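Side-chain contacts in branched-chain alpha-ketoacid decarboxylase (Lactococcus lactis, PDB 2VBF), which probably decarboxylates branched-chain and aromatic alpha-keto acids to aldehydes, using thiamine diphosphate and a magnesium ion: residues 72-75 / 76-79; 462-465 / 466-470. All coordinates share one frame; numbering follows the deposited sequence.

Contact 1. Residues 72-75 / 76-79. With TPP (thiamine diphosphate), chain D.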
# COMPACT_ATOMS: atom_id res chain seq x y z
N GLU A 72 3.19 4.11 4.62
CA GLU A 72 3.91 2.88 5.00
C GLU A 72 4.44 2.05 3.83
O GLU A 72 5.50 1.42 3.94
CB GLU A 72 3.05 2.00 5.90
CG GLU A 72 2.80 2.61 7.26
CD GLU A 72 1.58 3.53 7.31
OE1 GLU A 72 1.00 3.91 6.25
OE2 GLU A 72 1.18 3.89 8.44
N LEU A 73 3.69 1.99 2.73
CA LEU A 73 4.21 1.29 1.57
C LEU A 73 5.54 1.92 1.15
O LEU A 73 6.52 1.22 0.91
CB LEU A 73 3.22 1.30 0.40
CG LEU A 73 3.69 0.51 -0.83
CD1 LEU A 73 3.97 -0.97 -0.54
CD2 LEU A 73 2.72 0.64 -2.00
N ASN A 74 5.56 3.25 1.09
CA ASN A 74 6.77 3.96 0.73
C ASN A 74 7.90 3.71 1.72
O ASN A 74 9.05 3.54 1.28
CB ASN A 74 6.50 5.45 0.56
CG ASN A 74 5.54 5.73 -0.60
OD1 ASN A 74 5.25 4.84 -1.41
ND2 ASN A 74 5.03 6.97 -0.67
N ALA A 75 7.58 3.66 3.01
CA ALA A 75 8.54 3.34 4.08
C ALA A 75 9.20 2.00 3.83
O ALA A 75 10.42 1.87 3.94
CB ALA A 75 7.84 3.36 5.49
N SER A 76 8.40 1.01 3.46
CA SER A 76 8.90 -0.34 3.19
C SER A 76 9.83 -0.38 1.97
O SER A 76 10.90 -0.99 2.00
CB SER A 76 7.72 -1.32 3.05
OG SER A 76 7.02 -1.18 1.83
N TYR A 77 9.45 0.34 0.92
CA TYR A 77 10.29 0.49 -0.26
C TYR A 77 11.61 1.18 0.09
O TYR A 77 12.69 0.81 -0.40
CB TYR A 77 9.56 1.32 -1.31
CG TYR A 77 8.37 0.67 -2.03
CD1 TYR A 77 8.24 -0.71 -2.16
CD2 TYR A 77 7.42 1.48 -2.66
CE1 TYR A 77 7.17 -1.27 -2.89
CE2 TYR A 77 6.36 0.94 -3.37
CZ TYR A 77 6.25 -0.43 -3.48
OH TYR A 77 5.19 -0.94 -4.20
N MET A 78 11.50 2.23 0.90
CA MET A 78 12.67 3.01 1.29
C MET A 78 13.65 2.19 2.10
O MET A 78 14.86 2.25 1.85
CB MET A 78 12.25 4.24 2.09
CG MET A 78 13.38 5.27 2.27
SD MET A 78 12.83 6.93 2.76
CE MET A 78 11.89 7.41 1.32
N ALA A 79 13.12 1.42 3.05
CA ALA A 79 13.93 0.49 3.86
C ALA A 79 14.65 -0.55 2.99
O ALA A 79 15.82 -0.87 3.20
CB ALA A 79 13.07 -0.17 4.93
N1' TPP D . -0.99 4.99 9.53
C2' TPP D . -2.20 4.57 9.02
CM2 TPP D . -2.26 3.92 7.68
N3' TPP D . -3.33 4.76 9.78
C4' TPP D . -3.26 5.37 11.02
N4' TPP D . -4.40 5.48 11.70
C5' TPP D . -2.04 5.81 11.53
C6' TPP D . -0.90 5.62 10.75
C7' TPP D . -1.95 6.51 12.89
N3 TPP D . -2.59 7.83 12.89
C2 TPP D . -3.89 8.11 13.31
S1 TPP D . -4.36 9.66 13.21
C5 TPP D . -2.90 10.05 12.64
C4 TPP D . -2.00 8.99 12.51
CM4 TPP D . -0.58 9.09 12.01
C6 TPP D . -2.66 11.50 12.35
C7 TPP D . -3.54 12.07 11.24
O7 TPP D . -3.09 13.40 11.06
PA TPP D . -3.94 14.51 10.26
O1A TPP D . -4.48 13.82 9.02
O2A TPP D . -3.00 15.65 9.94
O3A TPP D . -5.16 14.87 11.22
PB TPP D . -5.26 16.06 12.32
O1B TPP D . -5.53 15.38 13.63
O2B TPP D . -6.41 16.93 11.90
O3B TPP D . -3.97 16.83 12.29
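The ring of Tyr77, one turn further along the helix that opens at Glu72, lies over Leu73. Leu73 CG stands 4.1 Å from the centroid of the Tyr77 ring, 29° off the ring normal, a CH-pi contact over the face. Both methyls run on toward the phenol end, Leu73 CD2 coming 3.7 Å from Tyr77 OH. The torsions bring the two together: Leu73 CG is anti to its backbone N (chi1 -177°), and Tyr77 CG is anti to its carbonyl carbon, which swings the ring back toward the preceding turn and over Leu73. The carbonyl of Leu73 also lies over a face of this ring. Its oxygen takes two donors, Tyr77 N at 3.1 Å in the carbonyl plane and Ser76 OG at 2.6 Å, the hydroxyl folded back onto its own helix. Tyr77 OH is hydrogen-bonded to Ser426, and Asn74 ND2 to Glu461, both in the C-terminal cofactor-binding domain. With an alanine at position 77, Leu73 would probably lose the ring face it packs on and Ser426 its phenol partner. On another side of the helix Glu72 sends OE2 to within 2.7 Å of N1' of thiamine diphosphate. The cofactor is also hydrogen-bonded to Thr483 and Ser454 of the second subunit. In most thiamine diphosphate enzymes a glutamate at N1' promotes the imino tautomer of the aminopyrimidine, and the position of Glu72 is consistent with that role; one side of the helix thus supplies Glu72 to the cofactor, while Tyr77 and Asn74 tie it to the C-terminal domain.

Contact 2. Residues 462-465 / 466-470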
# COMPACT_ATOMS: atom_id res chain seq x y z
N LEU A 462 8.45 12.84 -2.05
CA LEU A 462 9.07 14.11 -2.40
C LEU A 462 9.22 15.00 -1.15
O LEU A 462 10.25 15.65 -0.97
CB LEU A 462 8.23 14.81 -3.49
CG LEU A 462 8.77 15.90 -4.39
CD1 LEU A 462 10.23 15.72 -4.75
CD2 LEU A 462 7.90 15.96 -5.65
N GLY A 463 8.23 15.02 -0.26
CA GLY A 463 8.32 15.79 0.98
C GLY A 463 9.54 15.43 1.82
O GLY A 463 10.30 16.30 2.26
N LEU A 464 9.71 14.13 2.06
CA LEU A 464 10.87 13.62 2.76
C LEU A 464 12.19 14.05 2.11
O LEU A 464 13.12 14.45 2.80
CB LEU A 464 10.78 12.09 2.82
CG LEU A 464 11.93 11.31 3.47
CD1 LEU A 464 11.44 9.92 3.92
CD2 LEU A 464 13.14 11.18 2.55
N SER A 465 12.27 13.96 0.79
CA SER A 465 13.52 14.27 0.09
C SER A 465 13.92 15.73 0.35
O SER A 465 15.10 16.04 0.48
CB SER A 465 13.42 13.97 -1.41
OG SER A 465 12.62 14.90 -2.11
N ILE A 466 12.92 16.59 0.45
CA ILE A 466 13.13 18.03 0.66
C ILE A 466 13.54 18.27 2.10
O ILE A 466 14.57 18.94 2.36
CB ILE A 466 11.83 18.81 0.32
CG1 ILE A 466 11.56 18.72 -1.19
CG2 ILE A 466 11.94 20.27 0.75
CD1 ILE A 466 10.14 19.09 -1.62
N ARG A 467 12.79 17.70 3.04
CA ARG A 467 13.10 17.83 4.46
C ARG A 467 14.51 17.33 4.80
O ARG A 467 15.22 17.98 5.56
CB ARG A 467 12.08 17.08 5.33
CG ARG A 467 12.33 17.22 6.83
CD ARG A 467 11.40 16.31 7.63
NE ARG A 467 11.73 14.91 7.35
CZ ARG A 467 10.87 13.91 7.24
NH1 ARG A 467 9.56 14.10 7.36
NH2 ARG A 467 11.33 12.70 6.96
N GLU A 468 14.87 16.16 4.27
CA GLU A 468 16.17 15.54 4.55
C GLU A 468 17.33 16.13 3.74
O GLU A 468 18.50 15.74 3.94
CB GLU A 468 16.09 14.03 4.31
CG GLU A 468 15.03 13.33 5.13
CD GLU A 468 15.26 13.45 6.62
OE1 GLU A 468 16.44 13.46 7.03
OE2 GLU A 468 14.27 13.55 7.38
N LYS A 469 17.02 17.04 2.82
CA LYS A 469 18.02 17.73 2.01
C LYS A 469 18.89 16.78 1.20
O LYS A 469 20.11 16.93 1.09
CB LYS A 469 18.87 18.68 2.88
CG LYS A 469 18.02 19.77 3.52
CD LYS A 469 18.86 20.73 4.33
CE LYS A 469 17.97 21.72 5.04
NZ LYS A 469 17.12 21.04 6.06
N LEU A 470 18.23 15.78 0.60
CA LEU A 470 18.90 14.80 -0.23
C LEU A 470 19.16 15.42 -1.59
O LEU A 470 18.35 16.21 -2.07
CB LEU A 470 18.03 13.55 -0.37
CG LEU A 470 17.59 12.90 0.94
CD1 LEU A 470 16.75 11.66 0.67
CD2 LEU A 470 18.78 12.58 1.82
O HOH W 1 15.61 17.94 -1.67
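Leu464 packs against the side chains of Glu468, Arg467 and Leu470 as the helix closes. Its CD2 touches Glu468 CG and lies 4.1 Å from Leu470 CD1. Leu464 CG comes 3.8 Å from Arg467 NH2. A second, looser apolar pair joins Leu462 CG and Ile466 CD1 at 4.4 Å. Among the polar side chains, Ser465 OG turns back to Leu462 O at 2.7 Å, placed there by a chi1 of 73°; the same carbonyl accepts Ile466 N. Arg467 and Glu468 form a side-on salt bridge: NE, at 2.9 Å, and NH2 of Arg467 both reach the single oxygen OE2 of Glu468, on its anti side and close to the guanidinium plane. The backbone closes in a Schellman motif. Lys469 takes positive phi, its N bonds to Ile466 O, and Leu470 N reaches back to Ser465 O at 3.1 Å. A water also donates to Ser465 O and, at 3.3 Å, to Leu470 O. Outward, Glu468 OE1 forms a salt bridge with Lys65, and Arg467 NH2 a hydrogen bond with Gly68 O, tying this turn to strand 65-68, on which Leu464 also packs through Ile67. Leu470 rests on Leu435 and Ile439 of helix 430-440, and Leu462 on Met542 and Trp544 of strand 542-548.

Overall arrangement
Contact 1 comes first along the chain, in the first turns of helix 72-86 of the N-terminal cofactor-binding domain; contact 2 follows nearly 400 residues later, spanning the short helix 462-467 and the turn that leaves it, in the C-terminal one. Their centres are nevertheless about 15 Å apart, and they meet where Met78 SD packs on Leu464 CD1 at 3.5 Å. Both lean on helix 430-440, which lies beside the two, and contact 2 also borders strand 65-68, just ahead of helix 72-86. The pair therefore marks the junction of the two domains within one subunit. Both also touch the second subunit, in keeping with cofactor sites built from both chains.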